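Local coordinates for poly-beta-1,6-N-acetyl-D-glucosamine export protein (Escherichia coli, PDB 4Y25) that exports the biofilm polysaccharide poly-beta-1,6-N-acetyl-D-glucosamine across the outer membrane through its C-terminal beta-barrel, the part described here, at residues Q115-S120 with G134-A139; F160-Q165 with T201-P206; L191-N196 with K208-V213; K244-D249 with P278-R283. One frame throughout, in Å; residues are numbered along the deposited sequence.

All four contacts lie in the 16-stranded antiparallel barrel, at or near the end opposite its chain termini, consistent with the extracellular mouth of the polysaccharide pore. Contacts 1 and 3 pair sequence-adjacent strands within the wall, their centres about 19 Å apart, whereas contacts 2 and 4 join loops and strand ends at the rim. Asn196, just past its strand in contact 3, reaches Pro206 and Asn164 of contact 2. Lys208 O of contact 3 accepts a probable hydrogen bond from Lys244 N of contact 4 at 3.2 Å. Tyr204 of contact 2 packs on Tyr279 and Asp280 of contact 4. Contact 1 touches none of the others, though its nearest atoms come within about 4 Å of contact 2.

Contact 1. Residues Q115-S120 with G134-A139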
loop_
_atom_site.group_PDB
_atom_site.type_symbol
_atom_site.label_atom_id
_atom_site.label_comp_id
_atom_site.label_asym_id
_atom_site.label_seq_id
_atom_site.Cartn_x
_atom_site.Cartn_y
_atom_site.Cartn_z
ATOM N N GLN A 115 0.535 -9.862 -9.784
ATOM C CA GLN A 115 -0.521 -8.855 -9.830
ATOM C C GLN A 115 -0.556 -8.071 -11.143
ATOM O O GLN A 115 0.398 -7.375 -11.495
ATOM C CB GLN A 115 -0.367 -7.891 -8.650
ATOM C CG GLN A 115 -1.554 -6.970 -8.435
ATOM C CD GLN A 115 -1.811 -6.694 -6.965
ATOM O OE1 GLN A 115 -1.041 -7.107 -6.098
ATOM N NE2 GLN A 115 -2.901 -5.994 -6.678
ATOM N N LEU A 116 -1.673 -8.196 -11.856
ATOM C CA LEU A 116 -1.930 -7.437 -13.079
ATOM C C LEU A 116 -2.990 -6.374 -12.860
ATOM O O LEU A 116 -4.011 -6.636 -12.225
ATOM C CB LEU A 116 -2.394 -8.354 -14.201
ATOM C CG LEU A 116 -1.391 -9.312 -14.809
ATOM C CD1 LEU A 116 -2.114 -10.103 -15.868
ATOM C CD2 LEU A 116 -0.245 -8.515 -15.390
ATOM N N GLU A 117 -2.764 -5.175 -13.392
ATOM C CA GLU A 117 -3.738 -4.103 -13.226
ATOM C C GLU A 117 -3.941 -3.235 -14.470
ATOM O O GLU A 117 -2.998 -2.910 -15.193
ATOM C CB GLU A 117 -3.351 -3.199 -12.040
ATOM C CG GLU A 117 -2.474 -3.856 -10.975
ATOM C CD GLU A 117 -2.583 -3.187 -9.615
ATOM O OE1 GLU A 117 -3.129 -2.066 -9.537
ATOM O OE2 GLU A 117 -2.126 -3.790 -8.621
ATOM N N ARG A 118 -5.203 -2.897 -14.706
ATOM C CA ARG A 118 -5.594 -1.781 -15.557
ATOM C C ARG A 118 -6.804 -1.135 -14.875
ATOM O O ARG A 118 -7.673 -1.843 -14.388
ATOM C CB ARG A 118 -5.921 -2.240 -16.988
ATOM C CG ARG A 118 -7.309 -2.854 -17.166
ATOM C CD ARG A 118 -7.771 -2.899 -18.618
ATOM N NE ARG A 118 -8.701 -4.003 -18.848
ATOM C CZ ARG A 118 -9.439 -4.150 -19.943
ATOM N NH1 ARG A 118 -9.367 -3.259 -20.921
ATOM N NH2 ARG A 118 -10.257 -5.189 -20.059
ATOM N N LEU A 119 -6.815 0.185 -14.711
ATOM C CA LEU A 119 -5.625 1.011 -14.799
ATOM C C LEU A 119 -4.838 0.827 -13.507
ATOM O O LEU A 119 -5.400 0.426 -12.487
ATOM C CB LEU A 119 -5.986 2.486 -15.001
ATOM C CG LEU A 119 -7.071 2.866 -16.012
ATOM C CD1 LEU A 119 -8.459 2.814 -15.385
ATOM C CD2 LEU A 119 -6.799 4.251 -16.568
ATOM N N SER A 120 -3.545 1.120 -13.542
ATOM C CA SER A 120 -2.694 0.881 -12.385
ATOM C C SER A 120 -2.677 2.064 -11.428
ATOM O O SER A 120 -2.740 3.218 -11.851
ATOM C CB SER A 120 -1.268 0.561 -12.833
ATOM O OG SER A 120 -0.443 0.271 -11.719
ATOM N N GLY A 134 -2.366 4.062 -17.451
ATOM C CA GLY A 134 -1.298 3.122 -17.166
ATOM C C GLY A 134 -1.748 1.703 -16.869
ATOM O O GLY A 134 -2.738 1.484 -16.174
ATOM N N ASN A 135 -1.013 0.736 -17.410
ATOM C CA ASN A 135 -1.215 -0.675 -17.092
ATOM C C ASN A 135 0.086 -1.272 -16.563
ATOM O O ASN A 135 1.169 -0.894 -17.011
ATOM C CB ASN A 135 -1.702 -1.449 -18.319
ATOM C CG ASN A 135 -2.962 -0.858 -18.922
ATOM O OD1 ASN A 135 -3.764 -0.231 -18.228
ATOM N ND2 ASN A 135 -3.146 -1.059 -20.222
ATOM N N SER A 136 -0.009 -2.199 -15.615
ATOM C CA SER A 136 1.191 -2.668 -14.930
ATOM C C SER A 136 1.213 -4.166 -14.648
ATOM O O SER A 136 0.226 -4.873 -14.856
ATOM C CB SER A 136 1.361 -1.916 -13.607
ATOM O OG SER A 136 0.323 -2.249 -12.698
ATOM N N ALA A 137 2.360 -4.631 -14.159
ATOM C CA ALA A 137 2.534 -6.012 -13.735
ATOM C C ALA A 137 3.452 -6.074 -12.516
ATOM O O ALA A 137 4.607 -5.656 -12.579
ATOM C CB ALA A 137 3.095 -6.851 -14.870
ATOM N N GLN A 138 2.931 -6.582 -11.404
ATOM C CA GLN A 138 3.722 -6.714 -10.186
ATOM C C GLN A 138 4.082 -8.168 -9.913
ATOM O O GLN A 138 3.335 -9.079 -10.269
ATOM C CB GLN A 138 2.975 -6.143 -8.976
ATOM C CG GLN A 138 2.540 -4.692 -9.103
ATOM C CD GLN A 138 1.960 -4.153 -7.808
ATOM O OE1 GLN A 138 2.055 -4.792 -6.759
ATOM N NE2 GLN A 138 1.352 -2.975 -7.875
ATOM N N ALA A 139 5.230 -8.373 -9.277
ATOM C CA ALA A 139 5.608 -9.686 -8.773
ATOM C C ALA A 139 6.414 -9.531 -7.491
ATOM O O ALA A 139 7.135 -8.545 -7.324
ATOM C CB ALA A 139 6.400 -10.454 -9.815
#
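Ser120 OG is gripped twice, by Ser136 OG at 2.8 Å across the contact and by the backbone N-H of Arg122. The two hydroxyls meet because Ser120 OG stands anti to its backbone N (chi1 -178°), while Ser136 OG sits between its own backbone N and carbonyl carbon (chi1 67°). Either oxygen of the serine pair could be the donor. Behind them, Ser120 N donates to Gly134 O at 2.8 Å from above the carbonyl plane, which ties the loop beginning at Leu119, a residue modelled after a cis peptide bond, back to the strand start at Gly134. Further along, Gln115 and Gln138 form an antiparallel hydrogen-bonded pair, with Gln138 N on Gln115 O at 2.7 Å. Their side chains run next to each other in the same direction, CB to CB 3.8 Å, with the amide planes turned 34° apart. Glu117, itself buried, lies between the glutamines and the serines: its CG lies 3.7 Å from Ser136 OG, and its OE2 approaches Gln138 NE2 to 3.6 Å. On the other face of the sheet Leu116 CD2 rests against Ala137 CB at 3.8 Å, and Arg118 and Asn135 follow on that face toward the strand end. These are adjacent antiparallel strands of the outer-membrane barrel wall, joined by a loop; strand 94-105 continues the sheet beside residues 115-118, and strand 149-160 pairs with the far side of residues 134-139.

Contact 2. Residues F160-Q165 with T201-P206; sequences FSDSNQ and TPYYNP
Residues Asn164 and Asn205 face one another across two loops whose backbones stay well apart, with CA atoms 8.9 Å from each other, so the contact is made by side chains. Asn164 CG stands anti to the backbone N (chi1 -175°), and its amide meets that of Asn205 tip to tip, the planes 70° apart. Asn205 ND2 donates to Asn164 OD1 at 2.6 Å; the acceptor lies in the donor's amide plane, but the donor stands 60° above the plane of the Asn164 carbonyl. The backbone N-H groups of Thr197 and Glu198 also reach Asn164 OD1, while Asn164 ND2 donates to Asn196 OD1. Tyr203 comes tip to tip with Asp162, its OH donating at 3.2 Å to the syn lone pair of Asp162 OD2. Tyr203 OH also lies 3.5 Å from Asn164 CB. Tyr203 and Phe160 have nearly parallel rings slid apart, with centroids 5.5 Å from each other, and barely overlap. At the barrel rim the loop between strands 149-160 and 165-179 thus meets the one between 183-195 and 208-225. Bonds at both ends of the buried amide would fix the rotation of Asn164, so polar bonds rather than ring stacking appear to join the loops.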
loop_
_atom_site.group_PDB
_atom_site.type_symbol
_atom_site.label_atom_id
_atom_site.label_comp_id
_atom_site.label_asym_id
_atom_site.label_seq_id
_atom_site.Cartn_x
_atom_site.Cartn_y
_atom_site.Cartn_z
ATOM N N PHE A 160 2.974 3.659 -19.279
ATOM C CA PHE A 160 2.120 4.845 -19.290
ATOM C C PHE A 160 1.601 5.116 -20.698
ATOM O O PHE A 160 2.197 4.675 -21.680
ATOM C CB PHE A 160 2.882 6.071 -18.772
ATOM C CG PHE A 160 3.195 6.034 -17.299
ATOM C CD1 PHE A 160 3.965 5.017 -16.757
ATOM C CD2 PHE A 160 2.744 7.041 -16.460
ATOM C CE1 PHE A 160 4.259 4.993 -15.407
ATOM C CE2 PHE A 160 3.036 7.024 -15.109
ATOM C CZ PHE A 160 3.794 5.999 -14.582
ATOM N N SER A 161 0.502 5.859 -20.801
ATOM C CA SER A 161 -0.081 6.175 -22.103
ATOM C C SER A 161 0.657 7.319 -22.799
ATOM O O SER A 161 0.178 7.858 -23.798
ATOM C CB SER A 161 -1.564 6.527 -21.961
ATOM O OG SER A 161 -1.738 7.733 -21.238
ATOM N N ASP A 162 1.821 7.687 -22.269
ATOM C CA ASP A 162 2.657 8.708 -22.891
ATOM C C ASP A 162 4.064 8.167 -23.147
ATOM O O ASP A 162 5.053 8.891 -23.016
ATOM C CB ASP A 162 2.704 9.973 -22.024
ATOM C CG ASP A 162 3.448 9.771 -20.713
ATOM O OD1 ASP A 162 3.651 8.609 -20.307
ATOM O OD2 ASP A 162 3.825 10.781 -20.081
ATOM N N SER A 163 4.125 6.881 -23.491
ATOM C CA SER A 163 5.358 6.184 -23.875
ATOM C C SER A 163 6.321 5.927 -22.713
ATOM O O SER A 163 7.309 5.211 -22.877
ATOM C CB SER A 163 6.089 6.955 -24.982
ATOM O OG SER A 163 7.326 6.341 -25.299
ATOM N N ASN A 164 6.038 6.495 -21.546
ATOM C CA ASN A 164 6.910 6.295 -20.393
ATOM C C ASN A 164 6.717 4.926 -19.760
ATOM O O ASN A 164 5.590 4.510 -19.499
ATOM C CB ASN A 164 6.675 7.377 -19.338
ATOM C CG ASN A 164 7.642 7.269 -18.169
ATOM O OD1 ASN A 164 8.784 7.724 -18.248
ATOM N ND2 ASN A 164 7.189 6.659 -17.078
ATOM N N GLN A 165 7.817 4.223 -19.516
ATOM C CA GLN A 165 7.737 2.968 -18.784
ATOM C C GLN A 165 8.542 3.035 -17.493
ATOM O O GLN A 165 9.732 3.352 -17.495
ATOM C CB GLN A 165 8.198 1.784 -19.644
ATOM C CG GLN A 165 9.217 2.099 -20.720
ATOM C CD GLN A 165 9.741 0.838 -21.387
ATOM O OE1 GLN A 165 8.968 -0.042 -21.768
ATOM N NE2 GLN A 165 11.058 0.745 -21.529
ATOM N N THR A 201 8.072 15.839 -18.392
ATOM C CA THR A 201 6.770 15.353 -17.952
ATOM C C THR A 201 6.077 16.330 -17.007
ATOM O O THR A 201 6.737 17.029 -16.236
ATOM C CB THR A 201 6.894 13.989 -17.238
ATOM O OG1 THR A 201 7.439 14.181 -15.927
ATOM C CG2 THR A 201 7.782 13.037 -18.029
ATOM N N PRO A 202 4.737 16.382 -17.069
ATOM C CA PRO A 202 3.904 17.189 -16.172
ATOM C C PRO A 202 3.591 16.492 -14.844
ATOM O O PRO A 202 2.750 16.970 -14.082
ATOM C CB PRO A 202 2.629 17.399 -16.985
ATOM C CG PRO A 202 2.536 16.176 -17.824
ATOM C CD PRO A 202 3.948 15.795 -18.168
ATOM N N TYR A 203 4.255 15.371 -14.584
ATOM C CA TYR A 203 4.125 14.664 -13.314
ATOM C C TYR A 203 5.516 14.260 -12.843
ATOM O O TYR A 203 6.453 14.229 -13.643
ATOM C CB TYR A 203 3.213 13.441 -13.453
ATOM C CG TYR A 203 3.682 12.426 -14.476
ATOM C CD1 TYR A 203 3.342 12.555 -15.817
ATOM C CD2 TYR A 203 4.459 11.337 -14.100
ATOM C CE1 TYR A 203 3.768 11.633 -16.756
ATOM C CE2 TYR A 203 4.890 10.410 -15.032
ATOM C CZ TYR A 203 4.540 10.563 -16.357
ATOM O OH TYR A 203 4.964 9.644 -17.290
ATOM N N TYR A 204 5.667 13.963 -11.554
ATOM C CA TYR A 204 6.988 13.627 -11.033
ATOM C C TYR A 204 7.457 12.298 -11.608
ATOM O O TYR A 204 7.018 11.230 -11.182
ATOM C CB TYR A 204 6.997 13.578 -9.503
ATOM C CG TYR A 204 8.389 13.400 -8.931
ATOM C CD1 TYR A 204 9.371 14.363 -9.133
ATOM C CD2 TYR A 204 8.724 12.272 -8.191
ATOM C CE1 TYR A 204 10.647 14.206 -8.618
ATOM C CE2 TYR A 204 9.997 12.107 -7.669
ATOM C CZ TYR A 204 10.954 13.077 -7.886
ATOM O OH TYR A 204 12.223 12.919 -7.371
ATOM N N ASN A 205 8.354 12.383 -12.583
ATOM C CA ASN A 205 8.869 11.207 -13.266
ATOM C C ASN A 205 10.391 11.128 -13.191
ATOM O O ASN A 205 11.073 11.314 -14.199
ATOM C CB ASN A 205 8.419 11.211 -14.728
ATOM C CG ASN A 205 8.315 9.820 -15.309
ATOM O OD1 ASN A 205 7.717 8.928 -14.708
ATOM N ND2 ASN A 205 8.897 9.626 -16.487
ATOM N N PRO A 206 10.928 10.849 -11.991
ATOM C CA PRO A 206 12.381 10.780 -11.799
ATOM C C PRO A 206 13.012 9.685 -12.653
ATOM O O PRO A 206 12.488 8.572 -12.715
ATOM C CB PRO A 206 12.523 10.470 -10.307
ATOM C CG PRO A 206 11.252 9.778 -9.949
ATOM C CD PRO A 206 10.196 10.445 -10.778
#

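Contact 3. Residues L191-N196 with K208-V213; sequences LYYEQN and KTFDIV
Leu191 CD2 sits at equal distance, 3.6 Å, from Ile212 CG1 and Ile212 CG2, the two side chains lying alongside and pointing the same way. On the same face Tyr193 CG is anti to the backbone N (chi1 179°), and the Tyr193 OH comes within 3.5 Å of Lys208 CE, touching the lysine's methylenes. Phe210 CD1 meets the Tyr193 ring at its edge, near its plane. The opposite face is polar: Tyr192 and Asp211 run side by side, Asp211 OD2 standing at the ring edge 3.9 Å from Tyr192 CD2. Two pairs of backbone bonds hold these rows in register, among them Asp211 N to Tyr192 O at 3.0 Å and Thr209 N to Glu194 O at 2.9 Å. Further out, Asp211 is fixed by Ser241 on OD1 and by a salt bridge from Arg277 to OD2, while Tyr192 OH bonds to Glu168. Glu194 OE2 takes Asn196 ND2 on its anti side at 3.0 Å and also salt-bridges Arg166. Charged and polar groups bonded over one face, with mainly apolar and aromatic side chains on the other and Lys208 near the strand end, are consistent with an outer-membrane beta-barrel wall between pore and lipid.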
loop_
_atom_site.group_PDB
_atom_site.type_symbol
_atom_site.label_atom_id
_atom_site.label_comp_id
_atom_site.label_asym_id
_atom_site.label_seq_id
_atom_site.Cartn_x
_atom_site.Cartn_y
_atom_site.Cartn_z
ATOM N N LEU A 191 14.894 -1.039 0.831
ATOM C CA LEU A 191 15.583 -0.543 -0.352
ATOM C C LEU A 191 14.577 -0.343 -1.480
ATOM O O LEU A 191 13.592 -1.074 -1.578
ATOM C CB LEU A 191 16.689 -1.503 -0.791
ATOM C CG LEU A 191 17.775 -1.825 0.236
ATOM C CD1 LEU A 191 18.845 -2.704 -0.383
ATOM C CD2 LEU A 191 18.379 -0.550 0.785
ATOM N N TYR A 192 14.824 0.647 -2.331
ATOM C CA TYR A 192 13.896 0.955 -3.410
ATOM C C TYR A 192 14.618 1.507 -4.633
ATOM O O TYR A 192 15.549 2.303 -4.514
ATOM C CB TYR A 192 12.837 1.947 -2.929
ATOM C CG TYR A 192 11.873 2.403 -4.002
ATOM C CD1 TYR A 192 10.897 1.546 -4.500
ATOM C CD2 TYR A 192 11.931 3.695 -4.509
ATOM C CE1 TYR A 192 10.011 1.963 -5.480
ATOM C CE2 TYR A 192 11.050 4.121 -5.486
ATOM C CZ TYR A 192 10.093 3.252 -5.968
ATOM O OH TYR A 192 9.220 3.680 -6.941
ATOM N N TYR A 193 14.174 1.071 -5.808
ATOM C CA TYR A 193 14.751 1.506 -7.074
ATOM C C TYR A 193 13.639 1.842 -8.063
ATOM O O TYR A 193 12.686 1.080 -8.215
ATOM C CB TYR A 193 15.672 0.420 -7.639
ATOM C CG TYR A 193 16.313 0.751 -8.971
ATOM C CD1 TYR A 193 17.403 1.609 -9.047
ATOM C CD2 TYR A 193 15.841 0.189 -10.149
ATOM C CE1 TYR A 193 17.997 1.907 -10.262
ATOM C CE2 TYR A 193 16.426 0.480 -11.368
ATOM C CZ TYR A 193 17.502 1.338 -11.420
ATOM O OH TYR A 193 18.084 1.626 -12.635
ATOM N N GLU A 194 13.758 2.990 -8.721
ATOM C CA GLU A 194 12.777 3.410 -9.716
ATOM C C GLU A 194 13.456 4.033 -10.931
ATOM O O GLU A 194 14.307 4.914 -10.796
ATOM C CB GLU A 194 11.779 4.405 -9.113
ATOM C CG GLU A 194 10.789 4.977 -10.125
ATOM C CD GLU A 194 9.921 6.082 -9.546
ATOM O OE1 GLU A 194 9.990 6.320 -8.320
ATOM O OE2 GLU A 194 9.172 6.717 -10.320
ATOM N N GLN A 195 13.076 3.570 -12.117
ATOM C CA GLN A 195 13.622 4.104 -13.357
ATOM C C GLN A 195 12.507 4.421 -14.349
ATOM O O GLN A 195 11.591 3.624 -14.544
ATOM C CB GLN A 195 14.624 3.119 -13.968
ATOM C CG GLN A 195 14.927 3.348 -15.442
ATOM C CD GLN A 195 14.371 2.248 -16.326
ATOM O OE1 GLN A 195 14.005 1.177 -15.844
ATOM N NE2 GLN A 195 14.302 2.510 -17.627
ATOM N N ASN A 196 12.584 5.598 -14.964
ATOM C CA ASN A 196 11.603 6.011 -15.961
ATOM C C ASN A 196 12.266 6.341 -17.292
ATOM O O ASN A 196 13.475 6.161 -17.448
ATOM C CB ASN A 196 10.805 7.212 -15.457
ATOM C CG ASN A 196 9.908 6.863 -14.289
ATOM O OD1 ASN A 196 8.809 6.342 -14.472
ATOM N ND2 ASN A 196 10.370 7.156 -13.078
ATOM N N LYS A 208 16.095 8.097 -12.514
ATOM C CA LYS A 208 16.730 6.996 -11.797
ATOM C C LYS A 208 16.927 7.347 -10.326
ATOM O O LYS A 208 17.795 8.147 -9.977
ATOM C CB LYS A 208 18.067 6.633 -12.448
ATOM C CG LYS A 208 18.669 5.331 -11.947
ATOM C CD LYS A 208 19.789 4.850 -12.858
ATOM C CE LYS A 208 19.265 4.512 -14.245
ATOM N NZ LYS A 208 20.334 3.978 -15.134
ATOM N N THR A 209 16.109 6.743 -9.471
ATOM C CA THR A 209 16.144 7.016 -8.040
ATOM C C THR A 209 16.497 5.754 -7.257
ATOM O O THR A 209 16.070 4.654 -7.609
ATOM C CB THR A 209 14.792 7.565 -7.544
ATOM O OG1 THR A 209 14.363 8.625 -8.406
ATOM C CG2 THR A 209 14.905 8.091 -6.119
ATOM N N PHE A 210 17.286 5.916 -6.202
ATOM C CA PHE A 210 17.639 4.796 -5.339
ATOM C C PHE A 210 17.701 5.247 -3.885
ATOM O O PHE A 210 18.353 6.242 -3.561
ATOM C CB PHE A 210 18.972 4.184 -5.772
ATOM C CG PHE A 210 19.406 3.023 -4.928
ATOM C CD1 PHE A 210 18.767 1.800 -5.030
ATOM C CD2 PHE A 210 20.458 3.151 -4.039
ATOM C CE1 PHE A 210 19.164 0.728 -4.257
ATOM C CE2 PHE A 210 20.862 2.083 -3.263
ATOM C CZ PHE A 210 20.214 0.870 -3.373
ATOM N N ASP A 211 17.005 4.521 -3.015
ATOM C CA ASP A 211 16.931 4.886 -1.605
ATOM C C ASP A 211 17.364 3.746 -0.691
ATOM O O ASP A 211 17.047 2.583 -0.932
ATOM C CB ASP A 211 15.509 5.318 -1.229
ATOM C CG ASP A 211 14.938 6.355 -2.177
ATOM O OD1 ASP A 211 15.716 7.143 -2.748
ATOM O OD2 ASP A 211 13.701 6.384 -2.345
ATOM N N ILE A 212 18.090 4.097 0.363
ATOM C CA ILE A 212 18.389 3.161 1.435
ATOM C C ILE A 212 17.862 3.743 2.738
ATOM O O ILE A 212 18.392 4.733 3.236
ATOM C CB ILE A 212 19.895 2.884 1.562
ATOM C CG1 ILE A 212 20.453 2.329 0.251
ATOM C CG2 ILE A 212 20.160 1.923 2.707
ATOM C CD1 ILE A 212 21.948 2.075 0.279
ATOM N N VAL A 213 16.807 3.143 3.279
ATOM C CA VAL A 213 16.215 3.641 4.515
ATOM C C VAL A 213 16.114 2.556 5.579
ATOM O O VAL A 213 15.190 1.744 5.552
ATOM C CB VAL A 213 14.806 4.226 4.282
ATOM C CG1 VAL A 213 14.269 4.827 5.573
ATOM C CG2 VAL A 213 14.828 5.270 3.177
#

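Contact 4. Residues K244-D249 with P278-R283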
loop_
_atom_site.group_PDB
_atom_site.type_symbol
_atom_site.label_atom_id
_atom_site.label_comp_id
_atom_site.label_asym_id
_atom_site.label_seq_id
_atom_site.Cartn_x
_atom_site.Cartn_y
_atom_site.Cartn_z
ATOM N N LYS A 244 19.730 10.724 -9.887
ATOM C CA LYS A 244 20.684 11.122 -10.915
ATOM C C LYS A 244 20.367 12.534 -11.402
ATOM O O LYS A 244 19.196 12.903 -11.510
ATOM C CB LYS A 244 20.672 10.099 -12.058
ATOM C CG LYS A 244 21.305 10.511 -13.374
ATOM C CD LYS A 244 21.560 9.251 -14.208
ATOM C CE LYS A 244 21.483 9.490 -15.707
ATOM N NZ LYS A 244 21.473 10.928 -16.056
ATOM N N HIS A 245 21.424 13.309 -11.656
ATOM C CA HIS A 245 21.359 14.745 -11.962
ATOM C C HIS A 245 21.021 15.586 -10.735
ATOM O O HIS A 245 20.806 16.793 -10.852
ATOM C CB HIS A 245 20.345 15.045 -13.074
ATOM C CG HIS A 245 20.755 14.537 -14.420
ATOM N ND1 HIS A 245 22.068 14.318 -14.764
ATOM C CD2 HIS A 245 20.017 14.213 -15.509
ATOM C CE1 HIS A 245 22.128 13.880 -16.011
ATOM N NE2 HIS A 245 20.898 13.806 -16.483
ATOM N N TYR A 246 20.980 14.963 -9.560
ATOM C CA TYR A 246 20.639 15.695 -8.341
ATOM C C TYR A 246 21.412 15.225 -7.111
ATOM O O TYR A 246 21.389 15.883 -6.072
ATOM C CB TYR A 246 19.137 15.600 -8.074
ATOM C CG TYR A 246 18.304 16.349 -9.086
ATOM C CD1 TYR A 246 18.118 17.720 -8.979
ATOM C CD2 TYR A 246 17.708 15.688 -10.154
ATOM C CE1 TYR A 246 17.360 18.413 -9.902
ATOM C CE2 TYR A 246 16.947 16.372 -11.084
ATOM C CZ TYR A 246 16.776 17.736 -10.953
ATOM O OH TYR A 246 16.019 18.425 -11.875
ATOM N N GLY A 247 22.097 14.095 -7.226
ATOM C CA GLY A 247 22.927 13.610 -6.139
ATOM C C GLY A 247 22.148 12.935 -5.027
ATOM O O GLY A 247 21.241 12.147 -5.284
ATOM N N THR A 248 22.501 13.252 -3.785
ATOM C CA THR A 248 21.934 12.567 -2.629
ATOM C C THR A 248 21.645 13.521 -1.474
ATOM O O THR A 248 22.433 14.422 -1.187
ATOM C CB THR A 248 22.881 11.441 -2.132
ATOM O OG1 THR A 248 22.923 10.387 -3.100
ATOM C CG2 THR A 248 22.415 10.867 -0.798
ATOM N N ASP A 249 20.501 13.329 -0.828
ATOM C CA ASP A 249 20.237 13.973 0.449
ATOM C C ASP A 249 19.617 12.960 1.409
ATOM O O ASP A 249 19.490 11.780 1.086
ATOM C CB ASP A 249 19.329 15.193 0.280
ATOM C CG ASP A 249 19.658 16.302 1.266
ATOM O OD1 ASP A 249 20.231 16.001 2.335
ATOM O OD2 ASP A 249 19.350 17.475 0.972
ATOM N N PRO A 278 14.242 14.215 -0.578
ATOM C CA PRO A 278 14.477 15.125 -1.705
ATOM C C PRO A 278 13.718 14.743 -2.975
ATOM O O PRO A 278 13.673 13.571 -3.342
ATOM C CB PRO A 278 15.987 15.014 -1.927
ATOM C CG PRO A 278 16.335 13.656 -1.426
ATOM C CD PRO A 278 15.441 13.422 -0.251
ATOM N N TYR A 279 13.122 15.739 -3.625
ATOM C CA TYR A 279 12.533 15.571 -4.951
ATOM C C TYR A 279 13.142 16.594 -5.906
ATOM O O TYR A 279 12.882 17.793 -5.779
ATOM C CB TYR A 279 11.013 15.750 -4.920
ATOM C CG TYR A 279 10.264 14.891 -3.924
ATOM C CD1 TYR A 279 9.837 13.608 -4.260
ATOM C CD2 TYR A 279 9.953 15.377 -2.659
ATOM C CE1 TYR A 279 9.134 12.830 -3.355
ATOM C CE2 TYR A 279 9.252 14.607 -1.749
ATOM C CZ TYR A 279 8.844 13.336 -2.101
ATOM O OH TYR A 279 8.148 12.572 -1.189
ATOM N N ASP A 280 13.943 16.121 -6.859
ATOM C CA ASP A 280 14.620 16.996 -7.819
ATOM C C ASP A 280 15.414 18.108 -7.137
ATOM O O ASP A 280 15.317 19.273 -7.523
ATOM C CB ASP A 280 13.616 17.616 -8.796
ATOM C CG ASP A 280 13.105 16.627 -9.820
ATOM O OD1 ASP A 280 13.754 15.576 -10.011
ATOM O OD2 ASP A 280 12.059 16.905 -10.444
ATOM N N GLY A 281 16.195 17.749 -6.125
ATOM C CA GLY A 281 17.025 18.726 -5.447
ATOM C C GLY A 281 16.925 18.671 -3.937
ATOM O O GLY A 281 17.457 17.757 -3.306
ATOM N N ASP A 282 16.247 19.653 -3.353
ATOM C CA ASP A 282 16.160 19.746 -1.900
ATOM C C ASP A 282 14.843 19.165 -1.383
ATOM O O ASP A 282 13.877 19.006 -2.129
ATOM C CB ASP A 282 16.335 21.200 -1.445
ATOM C CG ASP A 282 16.363 21.342 0.069
ATOM O OD1 ASP A 282 17.297 20.804 0.703
ATOM O OD2 ASP A 282 15.453 21.994 0.623
ATOM N N ARG A 283 14.829 18.860 -0.091
ATOM C CA ARG A 283 13.777 18.082 0.542
ATOM C C ARG A 283 12.479 18.846 0.805
ATOM O O ARG A 283 12.492 19.958 1.332
ATOM C CB ARG A 283 14.311 17.521 1.859
ATOM C CG ARG A 283 15.719 16.959 1.741
ATOM C CD ARG A 283 16.437 16.952 3.077
ATOM N NE ARG A 283 15.816 16.041 4.033
ATOM C CZ ARG A 283 15.536 16.362 5.291
ATOM N NH1 ARG A 283 15.820 17.573 5.751
ATOM N NH2 ARG A 283 14.973 15.469 6.092
#
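Tyr246 places CG anti to its carbonyl carbon (chi1 -68°) and, with its ring turned by chi2 -81°, presents a face to Asp280. Asp280 CA stands over the middle of that ring, 3.7 Å from the centroid and 9° off the ring normal, a CH-pi contact. Asp280 C also lies over this face; Asp280 O is 3.3 Å from Tyr246 CE1, and Gly281 N is 3.4 Å from Tyr246 CD1. Asp280 OD1 approaches Tyr246 CE2 to 3.5 Å, and its hydrogen bond comes from Gln243 NE2. Gly281, lying against the tyrosine, adopts backbone angles that call for glycine. At the other end of the contact Asp249 CB packs on Pro278 CG at 3.8 Å. The Asp249 side chain crosses that of Arg283 at about a right angle, Asp249 OD2 3.6 Å from Arg283 CD, so the aspartate touches the arginine's methylenes while Arg283 NE bonds to Val250 O. Asp249 OD2 also lies 3.9 Å from Asp282 OD1, somewhat unfavourable if both are ionised. Tyr246 and Gly247 lie opposite Gln243 in a classic beta bulge, and residues 278-283 form the short turn between strands 266-278 and 283-297, an arrangement of neighbouring hairpin ends at a barrel rim.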